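Local coordinates for protein periplasmic beta-glucosidase (Pseudomonas aeruginosa, PDB 6R5R) that probably hydrolyses terminal, non-reducing beta-D-glucosyl residues with release of beta-D-glucose, as a periplasmic member of glycosyl hydrolase family 3, at residues V222-I227 and I254-A259; I50-T55 and H77-A82; R189-V194 and H486-R491. The protein carries 1 engineered substitution. All coordinates share one frame; numbering follows the deposited sequence. Where two conformers were deposited one is given.

Contact 1 of 3, residues V222-I227 and I254-A259. Engineered in segment 254-259: Asn256 (natural residue Asp). With BGC (beta-D-glucopyranose), chain D; BGC (beta-D-glucopyranose), chain C.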
loop_
_atom_site.group_PDB
_atom_site.type_symbol
_atom_site.label_atom_id
_atom_site.label_comp_id
_atom_site.label_asym_id
_atom_site.label_seq_id
_atom_site.Cartn_x
_atom_site.Cartn_y
_atom_site.Cartn_z
ATOM N N VAL B 222 -12.987 -15.617 12.892
ATOM C CA VAL B 222 -12.840 -15.278 11.461
ATOM C C VAL B 222 -12.842 -13.768 11.276
ATOM O O VAL B 222 -13.546 -13.050 11.986
ATOM C CB VAL B 222 -13.930 -15.990 10.644
ATOM C CG1 VAL B 222 -13.757 -15.726 9.172
ATOM C CG2 VAL B 222 -13.891 -17.496 10.916
ATOM N N SER B 223 -12.046 -13.288 10.322
ATOM C CA SER B 223 -11.878 -11.837 10.092
ATOM C C SER B 223 -13.027 -11.227 9.284
ATOM O O SER B 223 -13.849 -11.969 8.682
ATOM C CB SER B 223 -10.536 -11.587 9.447
ATOM O OG SER B 223 -10.536 -12.056 8.114
ATOM N N LEU B 224 -13.037 -9.888 9.243
ATOM C CA LEU B 224 -14.060 -9.083 8.541
ATOM C C LEU B 224 -13.672 -8.743 7.110
ATOM O O LEU B 224 -14.539 -8.265 6.368
ATOM C CB LEU B 224 -14.246 -7.786 9.334
ATOM C CG LEU B 224 -14.975 -7.939 10.666
ATOM C CD1 LEU B 224 -14.788 -6.682 11.515
ATOM C CD2 LEU B 224 -16.429 -8.248 10.411
ATOM N N ASN B 225 -12.422 -8.944 6.705
ATOM C CA ASN B 225 -11.966 -8.490 5.381
ATOM C C ASN B 225 -12.151 -9.556 4.279
ATOM O O ASN B 225 -12.308 -10.735 4.566
ATOM C CB ASN B 225 -10.473 -8.181 5.477
ATOM C CG ASN B 225 -9.652 -9.337 6.025
ATOM O OD1 ASN B 225 -9.701 -9.617 7.220
ATOM N ND2 ASN B 225 -8.901 -10.036 5.186
ATOM N N THR B 226 -12.107 -9.086 3.031
ATOM C CA THR B 226 -11.883 -9.945 1.864
ATOM C C THR B 226 -10.450 -10.431 1.883
ATOM O O THR B 226 -9.512 -9.657 2.311
ATOM C CB THR B 226 -12.242 -9.271 0.545
ATOM O OG1 THR B 226 -11.482 -8.080 0.415
ATOM C CG2 THR B 226 -13.718 -8.966 0.421
ATOM N N ILE B 227 -10.274 -11.614 1.317
ATOM C CA ILE B 227 -8.964 -12.162 0.956
ATOM C C ILE B 227 -9.031 -12.436 -0.512
ATOM O O ILE B 227 -9.793 -13.313 -0.922
ATOM C CB ILE B 227 -8.596 -13.422 1.757
ATOM C CG1 ILE B 227 -8.522 -13.093 3.237
ATOM C CG2 ILE B 227 -7.334 -14.099 1.214
ATOM C CD1 ILE B 227 -8.432 -14.318 4.055
ATOM N N ILE B 254 -15.621 -19.137 14.858
ATOM C CA ILE B 254 -16.586 -18.125 15.329
ATOM C C ILE B 254 -16.586 -16.966 14.359
ATOM O O ILE B 254 -15.506 -16.478 14.029
ATOM C CB ILE B 254 -16.218 -17.657 16.724
ATOM C CG1 ILE B 254 -16.157 -18.844 17.693
ATOM C CG2 ILE B 254 -17.180 -16.568 17.223
ATOM C CD1 ILE B 254 -15.744 -18.441 19.080
ATOM N N SER B 255 -17.746 -16.608 13.872
ATOM C CA SER B 255 -17.845 -15.429 12.986
ATOM C C SER B 255 -17.493 -14.178 13.794
ATOM O O SER B 255 -17.595 -14.121 15.009
ATOM C CB SER B 255 -19.215 -15.271 12.362
ATOM O OG SER B 255 -20.061 -14.510 13.188
ATOM N N ASN B 256 -17.124 -13.138 13.092
ATOM C CA ASN B 256 -16.964 -11.841 13.734
ATOM C C ASN B 256 -18.353 -11.201 13.870
ATOM O O ASN B 256 -19.405 -11.761 13.458
ATOM C CB ASN B 256 -15.985 -11.012 12.898
ATOM C CG ASN B 256 -15.074 -10.177 13.726
ATOM O OD1 ASN B 256 -15.582 -9.443 14.547
ATOM N ND2 ASN B 256 -13.751 -10.291 13.520
ATOM N N HIS B 257 -18.369 -10.011 14.372
ATOM C CA HIS B 257 -19.587 -9.370 14.886
ATOM C C HIS B 257 -20.475 -8.862 13.749
ATOM O O HIS B 257 -20.054 -7.981 13.044
ATOM C CB HIS B 257 -19.117 -8.255 15.815
ATOM C CG HIS B 257 -20.261 -7.696 16.556
ATOM N ND1 HIS B 257 -21.188 -6.863 15.942
ATOM C CD2 HIS B 257 -20.607 -7.811 17.872
ATOM C CE1 HIS B 257 -22.117 -6.534 16.840
ATOM N NE2 HIS B 257 -21.758 -7.067 18.057
ATOM N N GLY B 258 -21.603 -9.533 13.446
ATOM C CA GLY B 258 -22.417 -9.157 12.294
ATOM C C GLY B 258 -21.791 -9.593 10.983
ATOM O O GLY B 258 -22.228 -9.114 9.947
ATOM N N ALA B 259 -20.763 -10.435 10.994
ATOM C CA ALA B 259 -19.979 -10.753 9.769
ATOM C C ALA B 259 -20.836 -11.505 8.744
ATOM O O ALA B 259 -20.589 -11.354 7.540
ATOM C CB ALA B 259 -18.705 -11.487 10.078
HETATM C C2 BGC D . -13.535 -8.636 18.781
HETATM C C3 BGC D . -15.068 -8.625 18.656
HETATM C C4 BGC D . -15.405 -7.227 18.141
HETATM C C5 BGC D . -14.738 -7.009 16.785
HETATM C C6 BGC D . -15.076 -5.692 16.095
HETATM C C1 BGC D . -12.832 -8.279 17.472
HETATM O O1 BGC D . -11.431 -8.278 17.708
HETATM O O2 BGC D . -13.039 -9.896 19.279
HETATM O O3 BGC D . -15.640 -8.801 19.995
HETATM O O4 BGC D . -16.776 -7.135 17.975
HETATM O O5 BGC D . -13.315 -7.007 17.002
HETATM O O6 BGC D . -14.248 -5.648 14.902
HETATM C C2 BGC C . -17.360 -6.309 20.263
HETATM C C3 BGC C . -18.185 -5.225 20.902
HETATM C C4 BGC C . -17.687 -3.874 20.379
HETATM C C5 BGC C . -17.692 -3.831 18.848
HETATM C C6 BGC C . -17.101 -2.516 18.363
HETATM C C1 BGC C . -17.460 -6.119 18.757
HETATM O O2 BGC C . -17.942 -7.563 20.680
HETATM O O3 BGC C . -17.962 -5.359 22.323
HETATM O O4 BGC C . -18.595 -2.880 20.871
HETATM O O5 BGC C . -16.885 -4.905 18.331
HETATM O O6 BGC C . -17.023 -2.675 16.947
HETATM O O HOH W 1 -16.230 -13.344 10.315
#
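Leu224 and Asn256 meet at about a right angle beside bound glucose, while Val222 links the two segments with its backbone N and O. The bond from Val222 N to Ile254 O, 2.9 Å long and nearly linear at 173°, continues the pairing of the parallel strands 219-222 and 252-254. Two residues beyond Ile254, Asn256, an engineered residue that replaces the natural Asp, points its CB bond at the other segment. Its amide is held at both ends. Asn256 ND2 gives a hydrogen bond to Val222 O at 3.2 Å, with the acceptor tilted from the amide plane, while Asn256 OD1 receives His257 N at 2.8 Å in its carbonyl plane, on a lone pair. A chi1 of -142°, well away from a staggered value, lets the amide span these two partners.

Leu224 supplies the apolar side. Its CG lies anti to the carbonyl carbon (chi1 -72°), and the two methyls then divide the work: Leu224 CD2 packs on Asn256 CB at 3.7 Å and also meets Ala259 CB, whereas CD1 turns to O6 of the chain D glucose. Water 1 closes the backbone gap, accepting from Asn256 N and donating to Ser223 O. On the sugar side, His257 CB lies 3.4 Å from O4 of the chain D sugar, and its CD2 comes near C1 of the chain C sugar. Arg585 of the neighbouring subunit packs on Leu224.

In the type II turn from Asn256 to Ala259, Asn256 O takes Ala259 N and also Ser255 OG, from opposite faces of its plane, so Asn256 is tethered by backbone and side chain alike. The two amide bonds therefore fix the rotation of the group and set Asn256 OD1 3.4 Å from C5 of the chain D glucose, within the glucose pocket.

Contact 2 of 3, residues I50-T55 and H77-A82. With BGC (beta-D-glucopyranose), chain D; BGC (beta-D-glucopyranose), chain C.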
loop_
_atom_site.group_PDB
_atom_site.type_symbol
_atom_site.label_atom_id
_atom_site.label_comp_id
_atom_site.label_asym_id
_atom_site.label_seq_id
_atom_site.Cartn_x
_atom_site.Cartn_y
_atom_site.Cartn_z
ATOM N N ILE B 50 -22.549 -16.701 25.082
ATOM C CA ILE B 50 -22.702 -15.263 25.415
ATOM C C ILE B 50 -21.339 -14.601 25.289
ATOM O O ILE B 50 -20.353 -15.226 25.671
ATOM C CB ILE B 50 -23.268 -15.065 26.819
ATOM C CG1 ILE B 50 -24.640 -15.734 26.957
ATOM C CG2 ILE B 50 -23.306 -13.598 27.232
ATOM C CD1 ILE B 50 -25.716 -15.126 26.106
ATOM N N PHE B 51 -21.294 -13.366 24.823
ATOM C CA PHE B 51 -20.112 -12.500 24.975
ATOM C C PHE B 51 -20.503 -11.193 25.655
ATOM O O PHE B 51 -21.693 -10.779 25.615
ATOM C CB PHE B 51 -19.388 -12.310 23.637
ATOM C CG PHE B 51 -20.124 -11.479 22.613
ATOM C CD1 PHE B 51 -21.149 -12.036 21.877
ATOM C CD2 PHE B 51 -19.774 -10.166 22.362
ATOM C CE1 PHE B 51 -21.817 -11.307 20.908
ATOM C CE2 PHE B 51 -20.476 -9.426 21.418
ATOM C CZ PHE B 51 -21.505 -9.994 20.706
ATOM N N ASN B 52 -19.501 -10.552 26.293
ATOM C CA ASN B 52 -19.624 -9.224 26.944
ATOM C C ASN B 52 -20.457 -9.246 28.236
ATOM O O ASN B 52 -20.677 -8.133 28.763
ATOM C CB ASN B 52 -20.182 -8.182 25.985
ATOM C CG ASN B 52 -19.183 -7.713 24.956
ATOM O OD1 ASN B 52 -18.007 -8.028 25.064
ATOM N ND2 ASN B 52 -19.685 -7.000 23.962
ATOM N N THR B 53 -20.714 -10.406 28.834
ATOM C CA THR B 53 -21.231 -10.499 30.236
ATOM C C THR B 53 -20.069 -10.985 31.097
ATOM O O THR B 53 -19.555 -12.052 30.768
ATOM C CB THR B 53 -22.464 -11.410 30.331
ATOM O OG1 THR B 53 -23.544 -10.723 29.698
ATOM C CG2 THR B 53 -22.849 -11.681 31.772
ATOM N N VAL B 54 -19.639 -10.184 32.074
ATOM C CA VAL B 54 -18.244 -10.364 32.580
ATOM C C VAL B 54 -18.161 -10.371 34.099
ATOM O O VAL B 54 -17.025 -10.243 34.595
ATOM C CB VAL B 54 -17.345 -9.269 31.987
ATOM C CG1 VAL B 54 -17.379 -9.331 30.457
ATOM C CG2 VAL B 54 -17.754 -7.887 32.450
ATOM N N THR B 55 -19.264 -10.485 34.831
ATOM C CA THR B 55 -19.144 -10.654 36.307
ATOM C C THR B 55 -19.776 -11.985 36.729
ATOM O O THR B 55 -20.732 -12.497 36.056
ATOM C CB THR B 55 -19.789 -9.505 37.065
ATOM O OG1 THR B 55 -21.198 -9.675 36.994
ATOM C CG2 THR B 55 -19.403 -8.142 36.535
ATOM N N HIS B 77 -19.132 -18.466 28.046
ATOM C CA HIS B 77 -19.104 -16.984 28.165
ATOM C C HIS B 77 -17.744 -16.488 27.721
ATOM O O HIS B 77 -16.709 -17.021 28.201
ATOM C CB HIS B 77 -19.424 -16.531 29.581
ATOM C CG HIS B 77 -20.875 -16.665 29.899
ATOM N ND1 HIS B 77 -21.403 -17.872 30.291
ATOM C CD2 HIS B 77 -21.876 -15.753 29.918
ATOM C CE1 HIS B 77 -22.712 -17.699 30.493
ATOM N NE2 HIS B 77 -23.034 -16.435 30.267
ATOM N N ALA B 78 -17.759 -15.566 26.773
ATOM C CA ALA B 78 -16.527 -15.019 26.174
ATOM C C ALA B 78 -16.417 -13.520 26.393
ATOM O O ALA B 78 -17.429 -12.796 26.623
ATOM C CB ALA B 78 -16.477 -15.339 24.699
ATOM N N TYR B 79 -15.197 -13.012 26.208
ATOM C CA TYR B 79 -14.889 -11.587 26.305
ATOM C C TYR B 79 -13.606 -11.277 25.537
ATOM O O TYR B 79 -12.853 -12.175 25.216
ATOM C CB TYR B 79 -14.796 -11.142 27.754
ATOM C CG TYR B 79 -14.847 -9.672 28.054
ATOM C CD1 TYR B 79 -15.703 -8.806 27.395
ATOM C CD2 TYR B 79 -14.041 -9.152 29.057
ATOM C CE1 TYR B 79 -15.773 -7.464 27.703
ATOM C CE2 TYR B 79 -14.109 -7.808 29.391
ATOM C CZ TYR B 79 -14.955 -6.966 28.690
ATOM O OH TYR B 79 -15.082 -5.641 28.993
ATOM N N ASP B 80 -13.398 -9.986 25.314
ATOM C CA ASP B 80 -12.203 -9.449 24.628
ATOM C C ASP B 80 -11.134 -9.158 25.680
ATOM O O ASP B 80 -10.902 -7.998 26.021
ATOM C CB ASP B 80 -12.583 -8.246 23.790
ATOM C CG ASP B 80 -13.292 -8.659 22.500
ATOM O OD1 ASP B 80 -12.674 -9.437 21.717
ATOM O OD2 ASP B 80 -14.468 -8.211 22.308
ATOM N N VAL B 81 -10.526 -10.209 26.191
ATOM C CA VAL B 81 -9.424 -10.096 27.173
ATOM C C VAL B 81 -8.152 -10.112 26.348
ATOM O O VAL B 81 -7.640 -11.193 26.044
ATOM C CB VAL B 81 -9.501 -11.219 28.213
ATOM C CG1 VAL B 81 -8.377 -11.099 29.199
ATOM C CG2 VAL B 81 -10.835 -11.184 28.942
ATOM N N ALA B 82 -7.808 -8.957 25.844
ATOM C CA ALA B 82 -6.747 -8.825 24.820
ATOM C C ALA B 82 -5.363 -8.658 25.458
ATOM O O ALA B 82 -4.406 -9.260 24.986
ATOM C CB ALA B 82 -7.110 -7.651 23.956
HETATM C C2 BGC D . -13.535 -8.636 18.781
HETATM C C3 BGC D . -15.068 -8.625 18.656
HETATM C C4 BGC D . -15.405 -7.227 18.141
HETATM C C5 BGC D . -14.738 -7.009 16.785
HETATM C C6 BGC D . -15.076 -5.692 16.095
HETATM C C1 BGC D . -12.832 -8.279 17.472
HETATM O O1 BGC D . -11.431 -8.278 17.708
HETATM O O2 BGC D . -13.039 -9.896 19.279
HETATM O O3 BGC D . -15.640 -8.801 19.995
HETATM O O4 BGC D . -16.776 -7.135 17.975
HETATM O O5 BGC D . -13.315 -7.007 17.002
HETATM O O6 BGC D . -14.248 -5.648 14.902
HETATM C C2 BGC C . -17.360 -6.309 20.263
HETATM C C3 BGC C . -18.185 -5.225 20.902
HETATM C C4 BGC C . -17.687 -3.874 20.379
HETATM C C5 BGC C . -17.692 -3.831 18.848
HETATM C C6 BGC C . -17.101 -2.516 18.363
HETATM C C1 BGC C . -17.460 -6.119 18.757
HETATM O O2 BGC C . -17.942 -7.563 20.680
HETATM O O3 BGC C . -17.962 -5.359 22.323
HETATM O O4 BGC C . -18.595 -2.880 20.871
HETATM O O5 BGC C . -16.885 -4.905 18.331
HETATM O O6 BGC C . -17.023 -2.675 16.947
HETATM O O HOH W 2 -16.392 -9.789 23.847
HETATM O O HOH W 3 -15.857 -6.452 23.776
HETATM O O HOH W 4 -19.752 -13.161 28.288
#
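Parallel strand pairing joins Ile50 to His77 and Phe51 to Ala78, where strands 49-51 and 76-79 lie next to each other in the eight-stranded parallel sheet of the N-terminal domain. The evidence is a pair of backbone bonds flanking the second bridge: Ala78 N to Ile50 O at 2.8 Å and Asn52 N to Ala78 O at 3.1 Å. On the face carrying Ile50 and His77 the two side chains run side by side in the same direction, with Ile50 CB 3.5 Å from His77 CD2. Helix 56-66 covers this face through Ile59 and Met62, which touch the side chain of His77.

Past the strand ends the loops stay together. Tyr79 has CG anti to its backbone N (chi1 -164°), which carries the ring back toward 50-55; there Val54 CG1 sits over one face, 3.4 Å from the centroid and only 7° off the normal, a clear CH-pi contact. Asn52 OD1 comes in the ring plane at the edge, 3.4 Å from Tyr79 CD1, and the amide stands 85° to the ring.

The opposite end of that amide serves the ligand, since Asn52 ND2 donates to O3 of the chain C glucose. Asp80 grips the chain D glucose with both oxygens: Asp80 OD1 accepts from O2 at 2.5 Å and Asp80 OD2 from O3 at 2.7 Å. Waters 2 and 3 lie within hydrogen-bonding distance of both Asn52 OD1 and Asp80 OD2 and probably couple them, although their protons cannot serve every acceptor nearby. Lys177 forms a salt bridge with Asp80 OD1.

A strand-helix-strand unit whose residues just beyond the C-terminal strand ends hold the ligand is the beta-alpha-beta arrangement of a TIM-barrel domain, here with Asn52 and Asp80 in the glucose pocket.

Contact 3 of 3, residues R189-V194 and H486-R491. With BGC (beta-D-glucopyranose), chain D; BGC (beta-D-glucopyranose), chain C.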
loop_
_atom_site.group_PDB
_atom_site.type_symbol
_atom_site.label_atom_id
_atom_site.label_comp_id
_atom_site.label_asym_id
_atom_site.label_seq_id
_atom_site.Cartn_x
_atom_site.Cartn_y
_atom_site.Cartn_z
ATOM N N ARG B 189 -6.888 1.288 6.117
ATOM C CA ARG B 189 -8.277 1.588 6.504
ATOM C C ARG B 189 -8.865 0.331 7.092
ATOM O O ARG B 189 -8.800 -0.745 6.473
ATOM C CB ARG B 189 -9.094 2.075 5.297
ATOM C CG ARG B 189 -8.636 3.408 4.775
ATOM C CD ARG B 189 -9.443 3.956 3.643
ATOM N NE ARG B 189 -9.311 3.316 2.350
ATOM C CZ ARG B 189 -8.406 3.595 1.370
ATOM N NH1 ARG B 189 -7.378 4.425 1.521
ATOM N NH2 ARG B 189 -8.528 2.964 0.206
ATOM N N ASP B 190 -9.456 0.470 8.267
ATOM C CA ASP B 190 -9.959 -0.753 8.918
ATOM C C ASP B 190 -11.009 -1.407 8.015
ATOM O O ASP B 190 -11.746 -0.719 7.281
ATOM C CB ASP B 190 -10.482 -0.456 10.302
ATOM C CG ASP B 190 -10.393 -1.686 11.245
ATOM O OD1 ASP B 190 -10.098 -2.813 10.807
ATOM O OD2 ASP B 190 -10.721 -1.492 12.455
ATOM N N TYR B 191 -11.034 -2.728 8.060
ATOM C CA TYR B 191 -11.994 -3.585 7.359
ATOM C C TYR B 191 -11.748 -3.624 5.851
ATOM O O TYR B 191 -12.496 -4.326 5.132
ATOM C CB TYR B 191 -13.428 -3.118 7.578
ATOM C CG TYR B 191 -13.771 -2.638 8.955
ATOM C CD1 TYR B 191 -13.651 -3.463 10.050
ATOM C CD2 TYR B 191 -14.208 -1.351 9.166
ATOM C CE1 TYR B 191 -14.023 -3.043 11.315
ATOM C CE2 TYR B 191 -14.601 -0.919 10.405
ATOM C CZ TYR B 191 -14.458 -1.745 11.499
ATOM O OH TYR B 191 -14.916 -1.338 12.725
ATOM N N ASN B 192 -10.724 -2.942 5.354
ATOM C CA ASN B 192 -10.580 -2.792 3.901
ATOM C C ASN B 192 -9.954 -4.048 3.283
ATOM O O ASN B 192 -9.311 -4.894 3.948
ATOM C CB ASN B 192 -9.784 -1.552 3.535
ATOM C CG ASN B 192 -10.045 -1.083 2.126
ATOM O OD1 ASN B 192 -11.075 -1.413 1.526
ATOM N ND2 ASN B 192 -9.128 -0.299 1.581
ATOM N N THR B 193 -10.168 -4.129 1.988
ATOM C CA THR B 193 -9.626 -5.129 1.022
ATOM C C THR B 193 -8.207 -5.548 1.353
ATOM O O THR B 193 -7.319 -4.709 1.576
ATOM C CB THR B 193 -9.647 -4.459 -0.356
ATOM O OG1 THR B 193 -10.989 -4.025 -0.591
ATOM C CG2 THR B 193 -9.140 -5.410 -1.417
ATOM N N VAL B 194 -7.991 -6.859 1.342
ATOM C CA VAL B 194 -6.659 -7.459 1.413
ATOM C C VAL B 194 -6.449 -8.290 0.167
ATOM O O VAL B 194 -7.296 -9.136 -0.235
ATOM C CB VAL B 194 -6.467 -8.301 2.673
ATOM C CG1 VAL B 194 -5.106 -8.996 2.625
ATOM C CG2 VAL B 194 -6.643 -7.483 3.943
ATOM N N HIS B 486 -7.326 2.511 17.766
ATOM C CA HIS B 486 -8.357 1.514 18.127
ATOM C C HIS B 486 -9.083 1.050 16.856
ATOM O O HIS B 486 -8.728 1.489 15.744
ATOM C CB HIS B 486 -9.205 2.043 19.293
ATOM C CG HIS B 486 -10.632 2.343 19.015
ATOM N ND1 HIS B 486 -11.637 1.480 19.370
ATOM C CD2 HIS B 486 -11.227 3.415 18.476
ATOM C CE1 HIS B 486 -12.795 1.970 19.009
ATOM N NE2 HIS B 486 -12.572 3.154 18.463
ATOM N N GLU B 487 -10.010 0.145 17.025
ATOM C CA GLU B 487 -10.801 -0.298 15.874
ATOM C C GLU B 487 -11.345 0.925 15.147
ATOM O O GLU B 487 -11.915 1.833 15.787
ATOM C CB GLU B 487 -11.956 -1.177 16.352
ATOM C CG GLU B 487 -12.781 -1.694 15.215
ATOM C CD GLU B 487 -14.008 -2.480 15.617
ATOM O OE1 GLU B 487 -14.216 -2.652 16.841
ATOM O OE2 GLU B 487 -14.734 -2.966 14.718
ATOM N N ALA B 488 -11.308 0.873 13.820
ATOM C CA ALA B 488 -11.805 1.915 12.902
ATOM C C ALA B 488 -11.102 3.271 13.031
ATOM O O ALA B 488 -11.306 4.089 12.103
ATOM C CB ALA B 488 -13.299 2.077 13.033
ATOM N N SER B 489 -10.081 3.454 13.851
ATOM C CA SER B 489 -9.391 4.762 13.979
ATOM C C SER B 489 -8.093 4.754 13.174
ATOM O O SER B 489 -7.004 4.830 13.761
ATOM C CB SER B 489 -9.148 5.126 15.422
ATOM O OG SER B 489 -10.390 5.032 16.103
ATOM N N SER B 490 -8.191 4.679 11.869
ATOM C CA SER B 490 -7.002 4.728 10.992
ATOM C C SER B 490 -6.589 6.201 10.853
ATOM O O SER B 490 -7.437 7.131 10.832
ATOM C CB SER B 490 -7.307 4.071 9.700
ATOM O OG SER B 490 -7.701 2.677 9.892
ATOM N N ARG B 491 -5.303 6.408 10.811
ATOM C CA ARG B 491 -4.691 7.758 10.767
ATOM C C ARG B 491 -4.014 7.982 9.430
ATOM O O ARG B 491 -3.336 7.082 8.901
ATOM C CB ARG B 491 -3.624 7.884 11.849
ATOM C CG ARG B 491 -4.160 8.196 13.223
ATOM C CD ARG B 491 -3.128 8.619 14.250
ATOM N NE ARG B 491 -2.811 10.023 14.130
ATOM C CZ ARG B 491 -1.703 10.594 14.622
ATOM N NH1 ARG B 491 -0.790 9.875 15.262
ATOM N NH2 ARG B 491 -1.495 11.877 14.402
HETATM C C2 BGC D . -13.535 -8.636 18.781
HETATM C C3 BGC D . -15.068 -8.625 18.656
HETATM C C4 BGC D . -15.405 -7.227 18.141
HETATM C C5 BGC D . -14.738 -7.009 16.785
HETATM C C6 BGC D . -15.076 -5.692 16.095
HETATM C C1 BGC D . -12.832 -8.279 17.472
HETATM O O1 BGC D . -11.431 -8.278 17.708
HETATM O O2 BGC D . -13.039 -9.896 19.279
HETATM O O3 BGC D . -15.640 -8.801 19.995
HETATM O O4 BGC D . -16.776 -7.135 17.975
HETATM O O5 BGC D . -13.315 -7.007 17.002
HETATM O O6 BGC D . -14.248 -5.648 14.902
HETATM C C2 BGC C . -17.360 -6.309 20.263
HETATM C C3 BGC C . -18.185 -5.225 20.902
HETATM C C4 BGC C . -17.687 -3.874 20.379
HETATM C C5 BGC C . -17.692 -3.831 18.848
HETATM C C6 BGC C . -17.101 -2.516 18.363
HETATM C C1 BGC C . -17.460 -6.119 18.757
HETATM O O2 BGC C . -17.942 -7.563 20.680
HETATM O O3 BGC C . -17.962 -5.359 22.323
HETATM O O4 BGC C . -18.595 -2.880 20.871
HETATM O O5 BGC C . -16.885 -4.905 18.331
HETATM O O6 BGC C . -17.023 -2.675 16.947
#
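Tyr191 and Asp190 of the N-terminal domain hold Glu487 and Ala488 of the C-terminal domain in the compact half of this contact. Tyr191 OH donates to Glu487 OE2 over 2.6 Å; the carboxylate oxygen lies at the ring edge, in its plane, and the two flat groups are turned 76° apart. Ala488 N donates to the anti lone pair of Asp190 OD2 at 2.8 Å, with an N-H...O angle of 162°. Asp190 CG also lies over the centre of the Tyr191 ring, and Ala488 CB touches Tyr191 CE2 at 4.2 Å. With CG anti to the backbone N (chi1 -178°) and an extended chain beyond it, Glu487 reaches into the pocket, where Glu487 OE1 accepts from O6 of the chain C glucose and Glu487 OE2 from O6 of the chain D glucose at 2.7 Å. Arg585 of the neighbouring subunit adds a salt bridge to Glu487 OE2.

The other half is looser. Asp190 N meets Ser490 OG in a weak bond of 3.3 Å, while this hydroxyl has its stronger partner in Gly188 O. Arg189, partly exposed, leads its guanidinium away to Tyr599 and Pro575 of the neighbouring subunit.

Each segment contains a type II turn and lies in a long loop: residues 189-194 run between strand 173-179 and helix 198-205, whereas the loop of residues 486-491 follows strand 473-479 and precedes helix 498-509.

How the contacts relate
All three contacts touch both glucose units. Contacts 1 and 2, centres about 18 Å apart, belong to one barrel domain and touch where His257 CD2 lies 3.7 Å from Phe51 CZ. Contact 3 lies about 14 Å from contact 1, centre to centre, and packs on it at several points, among them Leu224 CD1 and Tyr191 CD1, 3.7 Å apart; in sequence, contact 1 falls inside the long loop that contact 3 closes. Contacts 2 and 3 do not touch: their nearest atoms are about 8 Å apart, and the sugars bridge them. Glucose D is thus held at O2 and O3 by contact 2 and at O6 by contact 3, with contact 1 beside C5.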